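PDB 5A8C: carbohydrate binding family 6 from Clostridium thermocellum, which hydrolyses terminal alpha-L-arabinofuranosyl units from arabinose-containing glycans, as a five-bladed beta-propeller enzyme of glycoside hydrolase family 43. Local coordinates for residues 34-39 and 56-61; 50-55 and 69-74; 77-82 and 272-277; 209-214 and 225-230; 282-287 and 298-303. All coordinates share one frame; numbering follows the deposited sequence. Where two conformers were deposited one is given.

Interaction 1. Residues 34-39 and 56-61; sequences QRFTAD and DSDATP
Phe36 and Asp56 sit side by side on one face of the strand pair, their CB atoms 3.6 Å apart, and Ala38 adds its methyl CB 3.9 Å from Asp56 OD2. Phe36 holds CG beside its own backbone N (chi1 -64°), and the CD2 edge of the ring meets Asp58. The carboxylate of Asp58 crosses the ring at about a right angle, the planes 81° apart, and Asp58 OD1 sits at the ring edge, 3.7 Å from Phe36 CD2. The one direct hydrogen bond is weak: Asp56 N reaches Phe36 O at 3.1 Å, and His55 ND1 is bonded to the same carbonyl. Two ordered waters carry more of the polar join. One accepts from Phe36 N at 3.0 Å and donates both to Asp56 O, at 2.7 Å, and to Asp58 OD1; the other donates to Asp58 OD1 at 2.8 Å and weakly to Gln34 O. In the next shell, Asp56 OD1 makes a salt bridge with Arg299, which pins the carboxylate that lies beside Ala38. Asp39, next in the chain, hydrogen-bonds through OD2 to Ser54 OG and to a bound Tris molecule, probably from the crystallisation liquor. Acidic side chains and an arginine gathered where the innermost strand of a blade begins are consistent with the wall of the family 43 active-site pocket, at the axis of the five-bladed propeller.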
# COMPACT_ATOMS: atom_id res chain seq x y z
N GLN A 34 13.80 4.20 -13.31
CA GLN A 34 13.52 5.28 -14.27
C GLN A 34 13.00 6.54 -13.62
O GLN A 34 13.38 7.65 -14.00
CB GLN A 34 12.54 4.83 -15.31
CG GLN A 34 13.00 3.69 -16.14
CD GLN A 34 14.26 4.04 -16.94
OE1 GLN A 34 14.28 5.08 -17.64
NE2 GLN A 34 15.33 3.26 -16.77
N ARG A 35 12.07 6.36 -12.68
CA ARG A 35 11.46 7.40 -11.90
C ARG A 35 11.37 6.88 -10.49
O ARG A 35 11.40 5.67 -10.28
CB ARG A 35 10.08 7.77 -12.46
CG ARG A 35 10.11 8.32 -13.87
CD ARG A 35 8.76 8.62 -14.50
NE ARG A 35 7.85 7.50 -14.44
CZ ARG A 35 7.96 6.38 -15.14
NH1 ARG A 35 8.94 6.17 -16.00
NH2 ARG A 35 7.07 5.44 -14.98
N PHE A 36 11.23 7.78 -9.51
CA PHE A 36 11.16 7.34 -8.11
C PHE A 36 9.76 6.84 -7.76
O PHE A 36 8.75 7.39 -8.21
CB PHE A 36 11.61 8.50 -7.21
CG PHE A 36 13.05 8.89 -7.44
CD1 PHE A 36 14.05 8.02 -7.02
CD2 PHE A 36 13.40 10.06 -8.08
CE1 PHE A 36 15.39 8.34 -7.26
CE2 PHE A 36 14.74 10.36 -8.34
CZ PHE A 36 15.72 9.50 -7.91
N THR A 37 9.74 5.78 -6.95
CA THR A 37 8.50 5.05 -6.63
C THR A 37 8.51 4.66 -5.17
O THR A 37 9.55 4.33 -4.58
CB THR A 37 8.41 3.75 -7.49
OG1 THR A 37 9.58 2.95 -7.40
CG2 THR A 37 8.10 4.10 -8.94
N ALA A 38 7.31 4.64 -4.57
CA ALA A 38 7.17 4.36 -3.14
C ALA A 38 5.82 3.67 -2.87
O ALA A 38 4.93 3.63 -3.72
CB ALA A 38 7.22 5.64 -2.33
N ASP A 39 5.72 3.13 -1.67
CA ASP A 39 4.39 2.69 -1.15
C ASP A 39 3.68 1.70 -2.06
O ASP A 39 2.52 1.87 -2.43
CB ASP A 39 3.47 3.90 -0.92
CG ASP A 39 4.13 5.02 -0.18
OD1 ASP A 39 4.89 4.78 0.77
OD2 ASP A 39 3.79 6.21 -0.54
N ASP A 56 7.03 9.35 -6.62
CA ASP A 56 7.78 10.41 -6.00
C ASP A 56 8.34 11.30 -7.11
O ASP A 56 9.26 10.88 -7.82
CB ASP A 56 8.96 9.86 -5.15
CG ASP A 56 8.62 9.46 -3.74
OD1 ASP A 56 7.60 9.91 -3.16
OD2 ASP A 56 9.47 8.71 -3.17
N SER A 57 7.82 12.50 -7.26
CA SER A 57 8.31 13.40 -8.30
C SER A 57 9.78 13.74 -8.06
O SER A 57 10.26 13.79 -6.94
CB SER A 57 7.55 14.70 -8.30
OG SER A 57 6.16 14.46 -8.52
N ASP A 58 10.54 13.95 -9.14
CA ASP A 58 11.90 14.40 -8.98
C ASP A 58 11.93 15.61 -8.04
O ASP A 58 11.11 16.53 -8.15
CB ASP A 58 12.47 14.76 -10.34
CG ASP A 58 12.61 13.54 -11.25
OD1 ASP A 58 12.61 12.39 -10.79
OD2 ASP A 58 12.72 13.78 -12.49
N ALA A 59 12.91 15.64 -7.16
CA ALA A 59 13.00 16.66 -6.13
C ALA A 59 13.03 18.07 -6.69
O ALA A 59 13.68 18.28 -7.72
CB ALA A 59 14.20 16.43 -5.22
N THR A 60 12.37 18.99 -6.00
CA THR A 60 12.36 20.38 -6.40
C THR A 60 13.01 21.23 -5.34
O THR A 60 12.93 20.90 -4.16
CB THR A 60 10.90 20.85 -6.61
OG1 THR A 60 10.14 20.60 -5.44
CG2 THR A 60 10.24 20.14 -7.73
N PRO A 61 13.60 22.38 -5.71
CA PRO A 61 14.13 23.28 -4.71
C PRO A 61 13.02 23.82 -3.82
O PRO A 61 11.97 24.23 -4.30
CB PRO A 61 14.79 24.39 -5.52
CG PRO A 61 15.03 23.80 -6.86
CD PRO A 61 13.96 22.81 -7.08
O HOH W 1 14.06 10.35 -11.99
O HOH W 2 10.48 10.54 -10.26

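Interaction 2. Residues 50-55 and 69-74; sequences YIYCSH and PDITCI
Cys73 holds SG anti to its backbone N (chi1 176°), while Tyr52 turns CG anti to the carbonyl carbon (chi1 -61°), and the sulfur lies over one face of the Tyr52 ring. Cys73 SG stands 4.0 Å from the Tyr52 ring centroid, displaced toward the rim at CE2. Cys73 SG also meets the neighbouring Tyr50 ring at its edge, 3.9 Å from Tyr50 CD2, so one thiol serves two aromatics. On the other face of the sheet, Ile51 CB packs on Ile74 CG1. Paired backbone bonds join Ile51 with Ile74 and Cys53 with Thr72; Ile51 N to Ile74 O, 2.8 Å, is almost straight at 177°. Beyond them His55 N reaches Asp70 O at 3.1 Å, and Thr72 OG1, bonded to Glu87, lies 3.3 Å from His55 CB. These two central strands belong to a four-stranded antiparallel meander, the standard blade of a beta-propeller.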
# COMPACT_ATOMS: atom_id res chain seq x y z
N TYR A 50 1.59 -7.04 -11.35
CA TYR A 50 1.56 -5.59 -11.53
C TYR A 50 1.80 -4.96 -10.17
O TYR A 50 1.17 -5.31 -9.18
CB TYR A 50 0.19 -5.12 -12.06
CG TYR A 50 -0.13 -5.56 -13.46
CD1 TYR A 50 -0.67 -6.80 -13.71
CD2 TYR A 50 0.11 -4.72 -14.52
CE1 TYR A 50 -0.93 -7.20 -15.02
CE2 TYR A 50 -0.12 -5.10 -15.84
CZ TYR A 50 -0.65 -6.36 -16.07
OH TYR A 50 -0.92 -6.77 -17.38
N ILE A 51 2.69 -3.94 -10.17
CA ILE A 51 2.98 -3.15 -8.95
C ILE A 51 2.64 -1.70 -9.25
O ILE A 51 3.06 -1.14 -10.27
CB ILE A 51 4.46 -3.28 -8.53
CG1 ILE A 51 4.87 -4.73 -8.31
CG2 ILE A 51 4.66 -2.49 -7.24
CD1 ILE A 51 6.35 -4.91 -8.00
N TYR A 52 1.83 -1.12 -8.34
CA TYR A 52 1.41 0.27 -8.43
C TYR A 52 2.07 1.01 -7.29
O TYR A 52 2.02 0.53 -6.14
CB TYR A 52 -0.14 0.36 -8.28
CG TYR A 52 -0.86 -0.37 -9.36
CD1 TYR A 52 -1.00 -1.77 -9.31
CD2 TYR A 52 -1.39 0.26 -10.46
CE1 TYR A 52 -1.64 -2.46 -10.30
CE2 TYR A 52 -2.04 -0.42 -11.47
CZ TYR A 52 -2.15 -1.79 -11.40
OH TYR A 52 -2.78 -2.53 -12.36
N CYS A 53 2.59 2.20 -7.55
CA CYS A 53 3.38 2.92 -6.56
C CYS A 53 2.99 4.40 -6.55
O CYS A 53 2.67 4.98 -7.58
CB CYS A 53 4.87 2.87 -6.87
SG CYS A 53 5.56 1.21 -6.90
N SER A 54 3.12 5.01 -5.37
CA SER A 54 3.25 6.47 -5.33
C SER A 54 4.38 6.89 -6.26
O SER A 54 5.48 6.33 -6.13
CB SER A 54 3.67 6.88 -3.91
OG SER A 54 2.66 6.65 -2.97
N HIS A 55 4.14 7.82 -7.17
CA HIS A 55 5.24 8.38 -7.97
C HIS A 55 5.85 9.56 -7.21
O HIS A 55 5.21 10.60 -7.05
CB HIS A 55 4.73 8.83 -9.29
CG HIS A 55 5.74 9.59 -10.11
ND1 HIS A 55 7.11 9.44 -10.20
CD2 HIS A 55 5.44 10.62 -10.93
CE1 HIS A 55 7.58 10.37 -11.05
NE2 HIS A 55 6.58 11.09 -11.51
N PRO A 69 1.81 13.25 -7.31
CA PRO A 69 0.62 13.68 -8.02
C PRO A 69 -0.09 12.56 -8.74
O PRO A 69 -1.18 12.73 -9.28
CB PRO A 69 1.15 14.74 -8.97
CG PRO A 69 2.54 14.27 -9.30
CD PRO A 69 3.03 13.71 -7.99
N ASP A 70 0.63 11.44 -8.89
CA ASP A 70 0.23 10.36 -9.78
C ASP A 70 0.77 9.01 -9.26
O ASP A 70 1.53 8.98 -8.30
CB ASP A 70 0.57 10.72 -11.25
CG ASP A 70 1.97 11.19 -11.50
OD1 ASP A 70 2.83 11.01 -10.64
OD2 ASP A 70 2.21 11.69 -12.63
N ILE A 71 0.32 7.95 -9.94
CA ILE A 71 0.62 6.56 -9.58
C ILE A 71 1.35 5.90 -10.76
O ILE A 71 0.81 5.87 -11.86
CB ILE A 71 -0.67 5.81 -9.28
CG1 ILE A 71 -1.40 6.39 -8.13
CG2 ILE A 71 -0.40 4.31 -9.11
CD1 ILE A 71 -0.65 6.37 -6.89
N THR A 72 2.49 5.29 -10.46
CA THR A 72 3.29 4.55 -11.44
C THR A 72 2.88 3.10 -11.43
O THR A 72 2.58 2.55 -10.37
CB THR A 72 4.80 4.64 -11.01
OG1 THR A 72 5.19 5.99 -10.93
CG2 THR A 72 5.69 3.84 -11.92
N CYS A 73 2.93 2.43 -12.60
CA CYS A 73 2.69 0.98 -12.64
C CYS A 73 3.82 0.33 -13.43
O CYS A 73 4.17 0.80 -14.54
CB CYS A 73 1.37 0.70 -13.33
SG CYS A 73 0.95 -1.01 -13.56
N ILE A 74 4.35 -0.77 -12.89
CA ILE A 74 5.32 -1.65 -13.59
C ILE A 74 4.77 -3.07 -13.49
O ILE A 74 4.00 -3.39 -12.60
CB ILE A 74 6.74 -1.50 -13.01
CG1 ILE A 74 6.86 -2.04 -11.60
CG2 ILE A 74 7.22 -0.07 -13.11
CD1 ILE A 74 8.27 -2.03 -11.04
O HOH W 3 4.54 12.98 -13.07

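Interaction 3. Residues 77-82 and 272-277; sequences DDLKNW and VEYKGN
Polar contact here rests on Lys275, whose extended chain carries NZ to within 2.9 Å of Asp77 O in a weak hydrogen bond. Lys275 NZ also makes a weak bond, 3.2 Å, to Tyr274 OH. Tyr274 OH touches Asp77 CA at 3.4 Å and has its stronger partner in Gly47 O. Apolar contact is made by Leu79, which slides past Tyr274 in the opposite direction, with Leu79 CG at the ring edge, 4.1 Å from Tyr274 CE2. Lys275 CG lies 3.9 Å above the centre of the Tyr274 ring. Each loop is braced from within: Tyr274 to Asn277 form a type I' turn, and Asp78 OD1 accepts from Lys80 N, in an Asx turn, and from Asn81 N, 2.8 Å away. The contact thus joins hairpin loops of two propeller blades at the surface. With Lys275 NZ and Asp77 OD1 5.9 Å apart, no salt bridge forms between them; a neutral backbone carbonyl and a hydroxyl take the lysine nitrogen instead, probably as charge-dipole contacts, and packing supplies the rest.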
# COMPACT_ATOMS: atom_id res chain seq x y z
N ASP A 77 6.18 -10.76 -16.06
CA ASP A 77 5.72 -12.15 -16.13
C ASP A 77 6.76 -13.14 -15.73
O ASP A 77 6.50 -14.34 -15.82
CB ASP A 77 5.10 -12.55 -17.47
CG ASP A 77 6.08 -12.73 -18.56
OD1 ASP A 77 7.27 -12.49 -18.32
OD2 ASP A 77 5.61 -13.17 -19.65
N ASP A 78 7.91 -12.69 -15.28
CA ASP A 78 9.03 -13.58 -15.02
C ASP A 78 9.88 -13.21 -13.84
O ASP A 78 10.85 -13.91 -13.53
CB ASP A 78 9.93 -13.80 -16.28
CG ASP A 78 10.67 -12.57 -16.72
OD1 ASP A 78 10.53 -11.50 -16.11
OD2 ASP A 78 11.42 -12.68 -17.70
N LEU A 79 9.54 -12.10 -13.14
CA LEU A 79 10.32 -11.61 -12.06
C LEU A 79 11.79 -11.26 -12.46
O LEU A 79 12.64 -11.23 -11.57
CB LEU A 79 10.27 -12.56 -10.84
CG LEU A 79 8.87 -12.73 -10.18
CD1 LEU A 79 8.85 -13.94 -9.26
CD2 LEU A 79 8.43 -11.50 -9.43
N LYS A 80 11.98 -10.94 -13.72
CA LYS A 80 13.27 -10.55 -14.26
C LYS A 80 13.17 -9.29 -15.09
O LYS A 80 14.02 -8.37 -14.92
CB LYS A 80 13.92 -11.70 -15.02
CG LYS A 80 14.19 -12.96 -14.19
CD LYS A 80 14.73 -14.14 -15.00
CE LYS A 80 14.78 -15.41 -14.16
NZ LYS A 80 13.42 -15.86 -13.72
N ASN A 81 12.26 -9.27 -16.06
CA ASN A 81 12.05 -8.15 -16.95
C ASN A 81 10.86 -7.39 -16.43
O ASN A 81 9.76 -7.96 -16.39
CB ASN A 81 11.86 -8.63 -18.42
CG ASN A 81 11.97 -7.47 -19.43
OD1 ASN A 81 11.58 -6.37 -19.17
ND2 ASN A 81 12.50 -7.74 -20.61
N TRP A 82 11.06 -6.14 -16.06
CA TRP A 82 10.01 -5.27 -15.60
C TRP A 82 9.64 -4.28 -16.68
O TRP A 82 10.51 -3.54 -17.17
CB TRP A 82 10.44 -4.54 -14.31
CG TRP A 82 10.62 -5.49 -13.16
CD1 TRP A 82 11.73 -6.14 -12.79
CD2 TRP A 82 9.59 -5.96 -12.28
NE1 TRP A 82 11.49 -6.99 -11.76
CE2 TRP A 82 10.17 -6.87 -11.38
CE3 TRP A 82 8.22 -5.65 -12.12
CZ2 TRP A 82 9.44 -7.50 -10.34
CZ3 TRP A 82 7.50 -6.27 -11.11
CH2 TRP A 82 8.12 -7.18 -10.24
N VAL A 272 1.87 -10.24 -1.39
CA VAL A 272 1.15 -10.76 -2.52
C VAL A 272 1.67 -12.16 -2.85
O VAL A 272 2.86 -12.44 -2.76
CB VAL A 272 1.30 -9.80 -3.77
CG1 VAL A 272 2.75 -9.70 -4.26
CG2 VAL A 272 0.39 -10.17 -4.91
N GLU A 273 0.76 -13.02 -3.30
CA GLU A 273 1.10 -14.37 -3.78
C GLU A 273 1.16 -14.33 -5.30
O GLU A 273 0.29 -13.77 -5.97
CB GLU A 273 0.06 -15.37 -3.33
CG GLU A 273 0.49 -16.80 -3.57
CD GLU A 273 -0.53 -17.84 -3.20
OE1 GLU A 273 -1.70 -17.51 -2.92
OE2 GLU A 273 -0.13 -19.03 -3.23
N TYR A 274 2.22 -14.92 -5.87
CA TYR A 274 2.38 -14.95 -7.33
C TYR A 274 3.02 -16.26 -7.70
O TYR A 274 4.12 -16.58 -7.20
CB TYR A 274 3.22 -13.76 -7.80
CG TYR A 274 3.50 -13.72 -9.31
CD1 TYR A 274 2.44 -13.74 -10.23
CD2 TYR A 274 4.79 -13.70 -9.80
CE1 TYR A 274 2.67 -13.64 -11.58
CE2 TYR A 274 5.01 -13.58 -11.15
CZ TYR A 274 3.95 -13.61 -12.05
OH TYR A 274 4.23 -13.51 -13.40
N LYS A 275 2.31 -17.06 -8.49
CA LYS A 275 2.81 -18.36 -8.97
C LYS A 275 3.25 -19.24 -7.81
O LYS A 275 4.28 -19.90 -7.89
CB LYS A 275 3.87 -18.17 -10.04
CG LYS A 275 3.29 -17.52 -11.31
CD LYS A 275 4.33 -17.25 -12.37
CE LYS A 275 3.69 -16.78 -13.68
NZ LYS A 275 4.71 -16.40 -14.73
N GLY A 276 2.43 -19.28 -6.78
CA GLY A 276 2.63 -20.20 -5.68
C GLY A 276 3.65 -19.80 -4.65
O GLY A 276 3.87 -20.56 -3.71
N ASN A 277 4.30 -18.64 -4.81
CA ASN A 277 5.23 -18.10 -3.83
C ASN A 277 4.68 -16.76 -3.32
O ASN A 277 3.85 -16.16 -3.96
CB ASN A 277 6.59 -17.88 -4.48
CG ASN A 277 7.21 -19.16 -4.95
OD1 ASN A 277 7.42 -19.37 -6.17
ND2 ASN A 277 7.42 -20.06 -4.06

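Interaction 4. Residues 209-214 and 225-230; sequences FFEAAY and SYASDF
A classic beta bulge, with Phe210 and Glu211 both facing Ala227, marks the place where the chain turns a corner into strand 212-218. Ala227 O accepts from two amides, Phe210 N at 2.9 Å and Glu211 N at 3.2 Å, and Ala227 N answers to Glu211 O at 2.9 Å. The register slips once more before Ser225 N bonds to Tyr214 O. Two aromatic pairs form across the strands. Phe210 holds CG anti to its backbone N (chi1 -167°), and its ring carries CD1 near Asp229 CB. Phe230 turns its edge to the face of Phe210, Phe230 CE1 coming 3.8 Å from Phe210 CE2 with the planes at 77°, and Trp159 makes a further edge-to-face contact with Phe210. Phe209 sets CD1 3.6 Å from Tyr226 CB, the two rings meeting obliquely, while Glu211 N sits over the centre of the Phe209 ring. Strands 212-218 and 221-228 form a beta hairpin in one blade of the propeller, and the corner at Glu211 faces the central pocket: Glu211 OE1 hydrogen-bonds to the nitrogen of a bound Tris molecule and its side chain touches Asp162, consistent with the carboxylates of a family 43 active site. Ala212 CB packs on Ala227 CB at 3.9 Å. Farther along, Ser225 OG, bonded to His269, lies 3.5 Å from Tyr214 CB. At the opposite end, a water donates to both Phe209 O and Asp229 OD2, while Asp229 OD1 is bonded to Ser231 OG.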
# COMPACT_ATOMS: atom_id res chain seq x y z
N PHE A 209 0.79 1.57 15.79
CA PHE A 209 0.37 1.78 14.41
C PHE A 209 0.69 3.19 13.94
O PHE A 209 0.35 4.19 14.62
CB PHE A 209 -1.17 1.56 14.29
CG PHE A 209 -1.70 1.83 12.93
CD1 PHE A 209 -1.47 0.92 11.88
CD2 PHE A 209 -2.40 2.98 12.65
CE1 PHE A 209 -1.95 1.17 10.61
CE2 PHE A 209 -2.89 3.22 11.39
CZ PHE A 209 -2.65 2.34 10.36
N PHE A 210 1.26 3.29 12.73
CA PHE A 210 1.64 4.57 12.16
C PHE A 210 1.00 4.82 10.82
O PHE A 210 0.43 5.89 10.60
CB PHE A 210 3.18 4.67 12.11
CG PHE A 210 3.74 6.02 11.85
CD1 PHE A 210 3.61 7.05 12.79
CD2 PHE A 210 4.46 6.27 10.68
CE1 PHE A 210 4.21 8.29 12.57
CE2 PHE A 210 5.03 7.52 10.44
CZ PHE A 210 4.92 8.50 11.39
N GLU A 211 1.17 3.89 9.87
CA GLU A 211 0.53 4.09 8.56
C GLU A 211 0.55 2.73 7.82
O GLU A 211 0.90 1.72 8.43
CB GLU A 211 1.19 5.26 7.78
CG GLU A 211 2.62 4.97 7.54
CD GLU A 211 3.53 6.23 7.17
OE1 GLU A 211 3.06 7.35 6.79
OE2 GLU A 211 4.74 5.93 7.10
N ALA A 212 0.13 2.74 6.56
CA ALA A 212 0.33 1.55 5.71
C ALA A 212 -0.53 0.34 6.06
O ALA A 212 -0.11 -0.79 5.78
CB ALA A 212 1.80 1.18 5.53
N ALA A 213 -1.73 0.54 6.60
CA ALA A 213 -2.60 -0.60 6.90
C ALA A 213 -2.75 -1.52 5.67
O ALA A 213 -3.01 -1.07 4.56
CB ALA A 213 -3.98 -0.11 7.33
N TYR A 214 -2.76 -2.83 5.94
CA TYR A 214 -2.82 -3.81 4.86
C TYR A 214 -3.46 -5.07 5.39
O TYR A 214 -3.19 -5.49 6.52
CB TYR A 214 -1.40 -4.10 4.32
CG TYR A 214 -1.37 -4.82 3.01
CD1 TYR A 214 -1.42 -4.13 1.83
CD2 TYR A 214 -1.37 -6.20 2.98
CE1 TYR A 214 -1.39 -4.82 0.60
CE2 TYR A 214 -1.35 -6.90 1.76
CZ TYR A 214 -1.40 -6.17 0.60
OH TYR A 214 -1.35 -6.85 -0.61
N SER A 225 -1.27 -6.15 8.59
CA SER A 225 0.12 -5.68 8.60
C SER A 225 0.15 -4.17 8.42
O SER A 225 -0.82 -3.57 7.92
CB SER A 225 0.97 -6.44 7.60
OG SER A 225 0.47 -6.31 6.28
N TYR A 226 1.23 -3.54 8.85
CA TYR A 226 1.25 -2.10 8.94
C TYR A 226 2.66 -1.61 9.18
O TYR A 226 3.55 -2.40 9.58
CB TYR A 226 0.35 -1.61 10.07
CG TYR A 226 0.73 -2.10 11.45
CD1 TYR A 226 0.38 -3.37 11.89
CD2 TYR A 226 1.45 -1.30 12.31
CE1 TYR A 226 0.72 -3.80 13.16
CE2 TYR A 226 1.80 -1.72 13.59
CZ TYR A 226 1.42 -2.98 14.02
OH TYR A 226 1.68 -3.42 15.32
N ALA A 227 2.89 -0.32 8.97
CA ALA A 227 4.12 0.32 9.36
C ALA A 227 3.98 0.88 10.77
O ALA A 227 3.01 1.60 11.07
CB ALA A 227 4.51 1.42 8.38
N SER A 228 4.95 0.56 11.61
CA SER A 228 4.95 1.05 13.02
C SER A 228 5.56 2.43 13.09
O SER A 228 6.16 2.95 12.15
CB SER A 228 5.61 0.06 13.94
OG SER A 228 6.96 -0.09 13.62
N ASP A 229 5.36 3.04 14.28
CA ASP A 229 5.84 4.39 14.51
C ASP A 229 7.36 4.40 14.80
O ASP A 229 8.04 3.41 14.65
CB ASP A 229 4.96 5.04 15.54
CG ASP A 229 5.07 4.44 16.94
OD1 ASP A 229 6.12 3.83 17.26
OD2 ASP A 229 4.07 4.59 17.70
N PHE A 230 7.84 5.56 15.19
CA PHE A 230 9.26 5.79 15.45
C PHE A 230 9.59 5.78 16.96
O PHE A 230 10.60 6.30 17.39
CB PHE A 230 9.72 7.05 14.72
CG PHE A 230 9.78 6.88 13.20
CD1 PHE A 230 8.64 6.95 12.43
CD2 PHE A 230 10.97 6.57 12.55
CE1 PHE A 230 8.69 6.77 11.04
CE2 PHE A 230 11.02 6.39 11.18
CZ PHE A 230 9.88 6.49 10.41
O HOH W 4 1.63 5.41 16.80

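Interaction 5. Residues 282-287 and 298-303; sequences YHNRTV and QRNVCI
Backbone hydrogen bonds pair Tyr282 with Cys302 and Asn284 with Asn300 in both directions, Asn300 N to Asn284 O measuring 2.8 Å. Amide side chains extend the join into the following helix. With CG between its backbone N and carbonyl carbon (chi1 59°), Asn300 has that atom 3.6 Å from Val287 CG2. Asn300 OD1 takes Val287 N at 3.0 Å, a bond straight at hydrogen (176°) although the donor stands above the amide plane, and ties down the first turn of helix 286-291. Asn300 ND2 bonds weakly to Asn284 OD1 at 2.9 Å; Asn284 ND2 is bonded to Pro260 O. CH-pi contacts flank the strands: Cys302 CB lies 3.5 Å from the Tyr282 ring centroid, and Arg299 CD 3.6 Å from that of His283, each over a ring face. One face of the Arg285 guanidinium, which Asn262 and Asn266 also hold, lies against the aliphatic chain of Arg299, CG 3.6 Å above its centre. Arg299 NH1 hydrogen-bonds to a bound Tris molecule, consistent with a place in the central pocket of the propeller.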
# COMPACT_ATOMS: atom_id res chain seq x y z
N TYR A 282 8.07 -3.42 -1.30
CA TYR A 282 8.33 -2.35 -0.33
C TYR A 282 9.12 -1.28 -1.01
O TYR A 282 9.25 -1.28 -2.27
CB TYR A 282 8.98 -2.92 0.94
CG TYR A 282 10.30 -3.61 0.73
CD1 TYR A 282 10.36 -4.94 0.32
CD2 TYR A 282 11.49 -2.95 0.98
CE1 TYR A 282 11.58 -5.59 0.15
CE2 TYR A 282 12.69 -3.60 0.82
CZ TYR A 282 12.74 -4.92 0.45
OH TYR A 282 13.97 -5.53 0.34
N HIS A 283 9.70 -0.35 -0.27
CA HIS A 283 10.58 0.65 -0.87
C HIS A 283 11.82 0.87 -0.04
O HIS A 283 11.88 0.63 1.17
CB HIS A 283 9.85 2.00 -1.17
CG HIS A 283 9.38 2.76 0.03
ND1 HIS A 283 8.08 3.14 0.17
CD2 HIS A 283 10.10 3.25 1.09
CE1 HIS A 283 8.01 3.80 1.30
NE2 HIS A 283 9.19 3.89 1.89
N ASN A 284 12.86 1.40 -0.71
CA ASN A 284 14.01 1.95 -0.02
C ASN A 284 14.49 3.15 -0.80
O ASN A 284 13.72 3.75 -1.57
CB ASN A 284 15.09 0.89 0.28
CG ASN A 284 15.88 0.42 -0.91
OD1 ASN A 284 15.60 0.81 -2.04
ND2 ASN A 284 16.85 -0.44 -0.64
N ARG A 285 15.72 3.59 -0.53
CA ARG A 285 16.28 4.80 -1.14
C ARG A 285 17.63 4.55 -1.78
O ARG A 285 18.49 5.41 -1.81
CB ARG A 285 16.29 5.92 -0.11
CG ARG A 285 14.87 6.36 0.28
CD ARG A 285 14.77 6.90 1.71
NE ARG A 285 13.56 7.66 1.92
CZ ARG A 285 12.44 7.25 2.52
NH1 ARG A 285 12.26 6.00 2.93
NH2 ARG A 285 11.48 8.12 2.70
N THR A 286 17.81 3.32 -2.33
CA THR A 286 19.09 2.96 -2.91
C THR A 286 19.39 3.71 -4.19
O THR A 286 20.57 4.02 -4.48
CB THR A 286 19.23 1.46 -3.07
OG1 THR A 286 20.63 1.14 -3.14
CG2 THR A 286 18.51 0.92 -4.22
N VAL A 287 18.40 3.99 -5.04
CA VAL A 287 18.65 4.75 -6.26
C VAL A 287 19.15 6.13 -5.95
O VAL A 287 20.16 6.61 -6.50
CB VAL A 287 17.42 4.73 -7.20
CG1 VAL A 287 17.66 5.64 -8.43
CG2 VAL A 287 17.04 3.32 -7.61
N GLN A 298 12.62 10.59 -2.48
CA GLN A 298 13.04 9.98 -3.74
C GLN A 298 13.33 8.53 -3.48
O GLN A 298 14.48 8.09 -3.37
CB GLN A 298 14.20 10.72 -4.38
CG GLN A 298 13.74 12.08 -4.94
CD GLN A 298 14.81 12.89 -5.63
OE1 GLN A 298 14.60 13.36 -6.75
NE2 GLN A 298 15.91 13.15 -4.94
N ARG A 299 12.26 7.73 -3.38
CA ARG A 299 12.29 6.32 -3.03
C ARG A 299 12.32 5.45 -4.29
O ARG A 299 12.09 5.93 -5.39
CB ARG A 299 11.10 5.99 -2.14
CG ARG A 299 11.18 6.67 -0.77
CD ARG A 299 9.88 6.71 -0.03
NE ARG A 299 9.01 7.77 -0.54
CZ ARG A 299 7.80 8.00 -0.02
NH1 ARG A 299 7.42 7.42 1.11
NH2 ARG A 299 6.96 8.80 -0.64
N ASN A 300 12.56 4.15 -4.09
CA ASN A 300 12.41 3.18 -5.18
C ASN A 300 11.81 1.90 -4.65
O ASN A 300 12.12 1.44 -3.54
CB ASN A 300 13.73 2.91 -5.91
CG ASN A 300 14.80 2.38 -4.97
OD1 ASN A 300 15.56 3.12 -4.36
ND2 ASN A 300 14.85 1.05 -4.86
N VAL A 301 11.00 1.27 -5.49
CA VAL A 301 10.38 -0.01 -5.16
C VAL A 301 11.41 -1.11 -5.03
O VAL A 301 12.43 -1.16 -5.72
CB VAL A 301 9.29 -0.33 -6.18
CG1 VAL A 301 9.85 -0.52 -7.59
CG2 VAL A 301 8.43 -1.51 -5.80
N CYS A 302 11.10 -2.10 -4.18
CA CYS A 302 11.85 -3.31 -3.91
C CYS A 302 10.91 -4.50 -3.83
O CYS A 302 9.73 -4.33 -3.51
CB CYS A 302 12.66 -3.19 -2.62
SG CYS A 302 13.92 -1.92 -2.55
N ILE A 303 11.46 -5.69 -3.98
CA ILE A 303 10.72 -6.93 -3.82
C ILE A 303 11.60 -7.99 -3.21
O ILE A 303 12.76 -8.14 -3.62
CB ILE A 303 10.06 -7.38 -5.15
CG1 ILE A 303 9.14 -8.57 -4.95
CG2 ILE A 303 11.11 -7.64 -6.24
CD1 ILE A 303 8.28 -8.89 -6.18

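Overall arrangement
Interactions 1 and 2 share the first blade, strands 36-45 to 83-90, with centres 11 Å apart. Interaction 4 lies in the sheet of strands 212-218 to 250-256, and interaction 5 in the last, 270-274 to 300-306. Interaction 3 spans 190 residues to bring hairpin loops of the first and last blades together, with interaction 4 nested inside its loop. Interactions 1 and 5, centres 10 Å apart, meet through the Thr37–Arg299 backbone bond, where the first strand of the first blade meets the chain just before the last strand. Asp39, Glu211 and Arg299, from interactions 1, 4 and 5, hydrogen-bond to a bound Tris molecule, consistent with a shared substrate pocket, whereas interaction 3 sits at the surface, about 25 Å from interaction 1 between centres.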